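Local coordinates for mandelate racemase/muconate lactonizing enzyme (Jannaschia sp., PDB 4J3Z), which belongs to the enolase superfamily and probably acts as an isomerase or lyase that abstracts a proton alpha to a substrate carboxylate, at residues Ser184-Ser189 and Ala219-Lys224; Gly304-Pro309 and Asn330-Glu335. All coordinates share one frame; numbering follows the deposited sequence.

Interaction 1 of 2, residues Ser184-Ser189 and Ala219-Lys224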
loop_
_atom_site.group_PDB
_atom_site.type_symbol
_atom_site.label_atom_id
_atom_site.label_comp_id
_atom_site.label_asym_id
_atom_site.label_seq_id
_atom_site.Cartn_x
_atom_site.Cartn_y
_atom_site.Cartn_z
ATOM N N SER D 184 1.534 33.609 -16.213
ATOM C CA SER D 184 0.497 34.354 -16.931
ATOM C C SER D 184 -0.717 33.490 -17.260
ATOM O O SER D 184 -1.840 34.004 -17.341
ATOM C CB SER D 184 1.064 34.959 -18.216
ATOM O OG SER D 184 1.391 33.925 -19.136
ATOM N N ASP D 185 -0.469 32.190 -17.471
ATOM C CA ASP D 185 -1.517 31.196 -17.751
ATOM C C ASP D 185 -2.357 30.939 -16.510
ATOM O O ASP D 185 -3.552 30.682 -16.607
ATOM C CB ASP D 185 -0.918 29.854 -18.200
ATOM C CG ASP D 185 -0.274 29.904 -19.591
ATOM O OD1 ASP D 185 -0.715 30.690 -20.462
ATOM O OD2 ASP D 185 0.674 29.109 -19.813
ATOM N N ILE D 186 -1.714 30.989 -15.350
ATOM C CA ILE D 186 -2.366 30.755 -14.060
ATOM C C ILE D 186 -3.173 32.008 -13.744
ATOM O O ILE D 186 -4.386 31.957 -13.478
ATOM C CB ILE D 186 -1.308 30.468 -12.968
ATOM C CG1 ILE D 186 -0.488 29.225 -13.335
ATOM C CG2 ILE D 186 -1.951 30.296 -11.600
ATOM C CD1 ILE D 186 0.873 29.135 -12.670
ATOM N N ASP D 187 -2.487 33.142 -13.796
ATOM C CA ASP D 187 -3.131 34.442 -13.727
ATOM C C ASP D 187 -4.428 34.511 -14.555
ATOM O O ASP D 187 -5.506 34.718 -13.998
ATOM C CB ASP D 187 -2.133 35.514 -14.178
ATOM C CG ASP D 187 -2.688 36.886 -14.065
ATOM O OD1 ASP D 187 -3.158 37.245 -12.963
ATOM O OD2 ASP D 187 -2.664 37.598 -15.087
ATOM N N LEU D 188 -4.319 34.323 -15.869
ATOM C CA LEU D 188 -5.487 34.323 -16.778
ATOM C C LEU D 188 -6.589 33.314 -16.405
ATOM O O LEU D 188 -7.767 33.598 -16.604
ATOM C CB LEU D 188 -5.047 34.102 -18.236
ATOM C CG LEU D 188 -6.053 34.336 -19.364
ATOM C CD1 LEU D 188 -6.495 35.799 -19.431
ATOM C CD2 LEU D 188 -5.486 33.894 -20.703
ATOM N N SER D 189 -6.197 32.151 -15.875
ATOM C CA SER D 189 -7.139 31.142 -15.355
ATOM C C SER D 189 -7.969 31.629 -14.167
ATOM O O SER D 189 -9.188 31.442 -14.137
ATOM C CB SER D 189 -6.397 29.861 -14.950
ATOM O OG SER D 189 -5.595 29.362 -16.006
ATOM N N ALA D 219 -0.068 21.162 -12.929
ATOM C CA ALA D 219 -1.517 21.085 -12.752
ATOM C C ALA D 219 -1.974 21.458 -11.335
ATOM O O ALA D 219 -3.001 22.119 -11.156
ATOM C CB ALA D 219 -2.010 19.699 -13.122
ATOM N N ILE D 220 -1.192 21.043 -10.344
ATOM C CA ILE D 220 -1.479 21.321 -8.944
ATOM C C ILE D 220 -1.335 22.805 -8.566
ATOM O O ILE D 220 -2.192 23.354 -7.873
ATOM C CB ILE D 220 -0.610 20.446 -8.030
ATOM C CG1 ILE D 220 -0.877 18.962 -8.344
ATOM C CG2 ILE D 220 -0.850 20.812 -6.561
ATOM C CD1 ILE D 220 0.233 18.015 -7.924
ATOM N N ARG D 221 -0.259 23.445 -9.018
ATOM C CA ARG D 221 -0.128 24.899 -8.913
ATOM C C ARG D 221 -1.343 25.618 -9.496
ATOM O O ARG D 221 -1.820 26.583 -8.916
ATOM C CB ARG D 221 1.127 25.391 -9.635
ATOM C CG ARG D 221 2.437 25.082 -8.923
ATOM C CD ARG D 221 3.607 25.466 -9.811
ATOM N NE ARG D 221 3.706 26.916 -9.999
ATOM C CZ ARG D 221 4.308 27.503 -11.028
ATOM N NH1 ARG D 221 4.863 26.767 -11.989
ATOM N NH2 ARG D 221 4.355 28.825 -11.103
ATOM N N LEU D 222 -1.845 25.138 -10.637
ATOM C CA LEU D 222 -2.975 25.777 -11.318
ATOM C C LEU D 222 -4.264 25.557 -10.539
ATOM O O LEU D 222 -5.041 26.500 -10.314
ATOM C CB LEU D 222 -3.102 25.246 -12.751
ATOM C CG LEU D 222 -4.135 25.843 -13.713
ATOM C CD1 LEU D 222 -4.010 27.353 -13.801
ATOM C CD2 LEU D 222 -3.952 25.209 -15.085
ATOM N N ALA D 223 -4.470 24.311 -10.109
ATOM C CA ALA D 223 -5.624 23.930 -9.300
ATOM C C ALA D 223 -5.720 24.767 -8.025
ATOM O O ALA D 223 -6.817 25.042 -7.531
ATOM C CB ALA D 223 -5.551 22.452 -8.962
ATOM N N LYS D 224 -4.578 25.166 -7.525
ATOM C CA LYS D 224 -4.440 26.032 -6.384
ATOM C C LYS D 224 -4.913 27.459 -6.585
ATOM O O LYS D 224 -5.393 28.076 -5.668
ATOM C CB LYS D 224 -3.037 25.954 -5.764
ATOM C CG LYS D 224 -2.826 24.826 -4.777
ATOM C CD LYS D 224 -4.063 24.585 -3.954
ATOM C CE LYS D 224 -4.300 23.144 -3.618
ATOM N NZ LYS D 224 -5.022 22.919 -2.360
#

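Interaction 2 of 2, residues Gly304-Pro309 and Asn330-Glu335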
loop_
_atom_site.group_PDB
_atom_site.type_symbol
_atom_site.label_atom_id
_atom_site.label_comp_id
_atom_site.label_asym_id
_atom_site.label_seq_id
_atom_site.Cartn_x
_atom_site.Cartn_y
_atom_site.Cartn_z
ATOM N N GLY D 304 -18.055 5.318 -7.316
ATOM C CA GLY D 304 -18.827 6.497 -6.910
ATOM C C GLY D 304 -18.601 7.660 -7.855
ATOM O O GLY D 304 -18.859 8.820 -7.501
ATOM N N ALA D 305 -18.119 7.346 -9.058
ATOM C CA ALA D 305 -17.831 8.353 -10.080
ATOM C C ALA D 305 -19.049 8.638 -10.957
ATOM O O ALA D 305 -20.058 7.929 -10.875
ATOM C CB ALA D 305 -16.645 7.914 -10.932
ATOM N N GLN D 306 -18.932 9.661 -11.810
ATOM C CA GLN D 306 -20.024 10.105 -12.691
ATOM C C GLN D 306 -19.601 10.145 -14.166
ATOM O O GLN D 306 -18.402 10.181 -14.479
ATOM C CB GLN D 306 -20.515 11.494 -12.262
ATOM C CG GLN D 306 -21.243 11.529 -10.929
ATOM C CD GLN D 306 -21.678 12.933 -10.529
ATOM O OE1 GLN D 306 -20.858 13.842 -10.416
ATOM N NE2 GLN D 306 -22.970 13.111 -10.308
ATOM N N LEU D 307 -20.592 10.170 -15.062
ATOM C CA LEU D 307 -20.354 10.200 -16.512
ATOM C C LEU D 307 -20.719 11.528 -17.170
ATOM O O LEU D 307 -21.805 12.077 -16.931
ATOM C CB LEU D 307 -21.127 9.086 -17.201
ATOM C CG LEU D 307 -20.864 8.943 -18.699
ATOM C CD1 LEU D 307 -19.806 7.872 -18.939
ATOM C CD2 LEU D 307 -22.159 8.626 -19.438
ATOM N N ALA D 308 -19.818 12.025 -18.019
ATOM C CA ALA D 308 -20.022 13.298 -18.711
ATOM C C ALA D 308 -19.635 13.195 -20.188
ATOM O O ALA D 308 -18.564 13.676 -20.585
ATOM C CB ALA D 308 -19.226 14.403 -18.023
ATOM N N PRO D 309 -20.511 12.589 -21.016
ATOM C CA PRO D 309 -20.108 12.288 -22.393
ATOM C C PRO D 309 -19.568 13.512 -23.118
ATOM O O PRO D 309 -20.234 14.556 -23.173
ATOM C CB PRO D 309 -21.395 11.779 -23.054
ATOM C CG PRO D 309 -22.297 11.401 -21.939
ATOM C CD PRO D 309 -21.917 12.244 -20.758
ATOM N N ASN D 330 -25.889 7.721 -13.012
ATOM C CA ASN D 330 -24.709 8.488 -12.616
ATOM C C ASN D 330 -24.327 9.589 -13.609
ATOM O O ASN D 330 -23.237 10.150 -13.530
ATOM C CB ASN D 330 -23.517 7.549 -12.384
ATOM C CG ASN D 330 -23.115 6.796 -13.635
ATOM O OD1 ASN D 330 -23.958 6.451 -14.460
ATOM N ND2 ASN D 330 -21.820 6.537 -13.783
ATOM N N LEU D 331 -25.224 9.901 -14.540
ATOM C CA LEU D 331 -24.968 10.979 -15.491
ATOM C C LEU D 331 -24.897 12.339 -14.801
ATOM O O LEU D 331 -25.808 12.716 -14.067
ATOM C CB LEU D 331 -26.048 11.026 -16.574
ATOM C CG LEU D 331 -25.733 12.052 -17.670
ATOM C CD1 LEU D 331 -24.875 11.425 -18.763
ATOM C CD2 LEU D 331 -27.011 12.627 -18.241
ATOM N N LEU D 332 -23.811 13.069 -15.036
ATOM C CA LEU D 332 -23.727 14.453 -14.585
ATOM C C LEU D 332 -24.240 15.430 -15.659
ATOM O O LEU D 332 -25.187 16.179 -15.405
ATOM C CB LEU D 332 -22.311 14.795 -14.134
ATOM C CG LEU D 332 -22.045 16.234 -13.698
ATOM C CD1 LEU D 332 -22.782 16.601 -12.418
ATOM C CD2 LEU D 332 -20.549 16.436 -13.553
ATOM N N MET D 333 -23.631 15.415 -16.847
ATOM C CA MET D 333 -24.063 16.280 -17.960
ATOM C C MET D 333 -23.438 15.903 -19.293
ATOM O O MET D 333 -22.301 15.429 -19.345
ATOM C CB MET D 333 -23.773 17.764 -17.669
ATOM C CG MET D 333 -22.317 18.084 -17.349
ATOM S SD MET D 333 -22.048 19.756 -16.734
ATOM C CE MET D 333 -22.293 19.526 -14.978
ATOM N N VAL D 334 -24.198 16.117 -20.368
ATOM C CA VAL D 334 -23.681 16.040 -21.734
ATOM C C VAL D 334 -23.051 17.375 -22.155
ATOM O O VAL D 334 -23.611 18.435 -21.895
ATOM C CB VAL D 334 -24.786 15.684 -22.759
ATOM C CG1 VAL D 334 -25.233 14.237 -22.612
ATOM C CG2 VAL D 334 -25.975 16.634 -22.642
ATOM N N GLU D 335 -21.877 17.304 -22.783
ATOM C CA GLU D 335 -21.257 18.443 -23.470
ATOM C C GLU D 335 -22.031 18.699 -24.742
ATOM O O GLU D 335 -22.334 17.748 -25.478
ATOM C CB GLU D 335 -19.810 18.110 -23.833
ATOM C CG GLU D 335 -19.003 19.243 -24.457
ATOM C CD GLU D 335 -17.521 18.903 -24.577
ATOM O OE1 GLU D 335 -17.192 17.740 -24.905
ATOM O OE2 GLU D 335 -16.678 19.792 -24.336
HETATM O O HOH W 1 -22.055 15.084 -25.027
#

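Interaction 1 of 2, residues Ser184-Ser189 and Ala219-Lys224
Leu-222 sends CD1 into the groove that Ile-186 and Ser-189 form on the neighbouring helix, and that one methyl meets both residues. Leu-222 CD1 lies 3.4 Å from Ser-189 OG. The backbone is approached as well, with Leu-222 CD1 3.8 Å from Ile-186 CA. The reach comes from chi1: with CG anti to the backbone N (-175°), the leucine fork is carried across to helix 183-200. Ile-186 and Leu-222 meet obliquely, Ile-186 CG1 lying 4.0 Å from Leu-222 CD1. Ser-189 OG, although beside the methyl, is turned back on its own helix, where it donates to Asp-185 O; this carbonyl also receives Ser-189 N, so two donors share one oxygen.

Ile-186 and Arg-221 meet differently. Their side chains cross at about a right angle. Bent at chi3 (68°), the arginine presents a guanidinium face to Ile-186 CD1, which sits 3.8 Å from Arg-221 NH2, offset toward the rim. The same NH2 forms salt bridges with Asp-205 and Asp-230 of the second subunit, which probably fix the plane on which the methyl sits.

No hydrogen bond joins the segments. Their axes approach to 9.7 Å and cross at -32°, while Phe-208 touches both Ser-189 and Leu-222. This is the packing of successive outer helices of an enolase-type beta/alpha barrel, with strand 205-209 between them in the chain.

Interaction 2 of 2, residues Gly304-Pro309 and Asn330-Glu335
Leu-307 pairs with Leu-331 in a single parallel-type bridge, held by backbone bonds on both sides of Leu-331. Leu-307 N donates to Asn-330 O at 3.1 Å, approaching 40° above the carbonyl plane, and Leu-307 O accepts Leu-332 N at 2.9 Å. Farther along, Glu-335 N reaches Pro-309 O at 3.2 Å, nearly in line with that carbonyl. A water donates to both Pro-309 O and Glu-335 O, tying the same ends together again. Ala-308 CA makes a CA-H...O contact with Met-333 O at 3.2 Å.

Apolar packing clusters round Leu-331. Its CB points away from 304-309, but CG anti to the backbone N (chi1 -174°) brings CD1 back. Leu-331 CD1 touches Pro-309 CD at 3.7 Å, ring and leucine crossing at about a right angle. Leu-307 CD2 lies 4.0 Å from Leu-331 CD1. Separately, Gln-306 lays its amide against the Leu-332 methyls, OE1 3.9 Å from Leu-332 CD1.

Glu-335 also joins Lys-166 by a salt bridge and accepts from Leu-311 N. By backbone bonds Gln-306 meets Arg-278 and Leu-280, Ala-308 meets Leu-280, and Val-334 meets strand 125-131; the pair thus bridges the barrel wall between strands 279-280 and 125-131, with helices 290-302 and 315-327 packing on it.

Overall arrangement
Both contacts are buried and belong to the enolase C-terminal domain-like region, but they occupy different layers of it. Interaction 2 joins short strands and their flanking loops in the barrel wall, with its centre 12 Å from that of the chain; interaction 1 joins two outer helices, at 24 Å. Each also meets a neighbouring subunit: interaction 1 the second, which supplies ionic partners for its arginine, and interaction 2 the third, whose Met-180 packs on it. Segments 304-309 and 330-335 are tied by three backbone hydrogen bonds and bury 481 Å², whereas 184-189 and 219-224 bury 201 Å² with no hydrogen bond between them, mostly through side chains. Their nearest atoms stay about 17 Å apart.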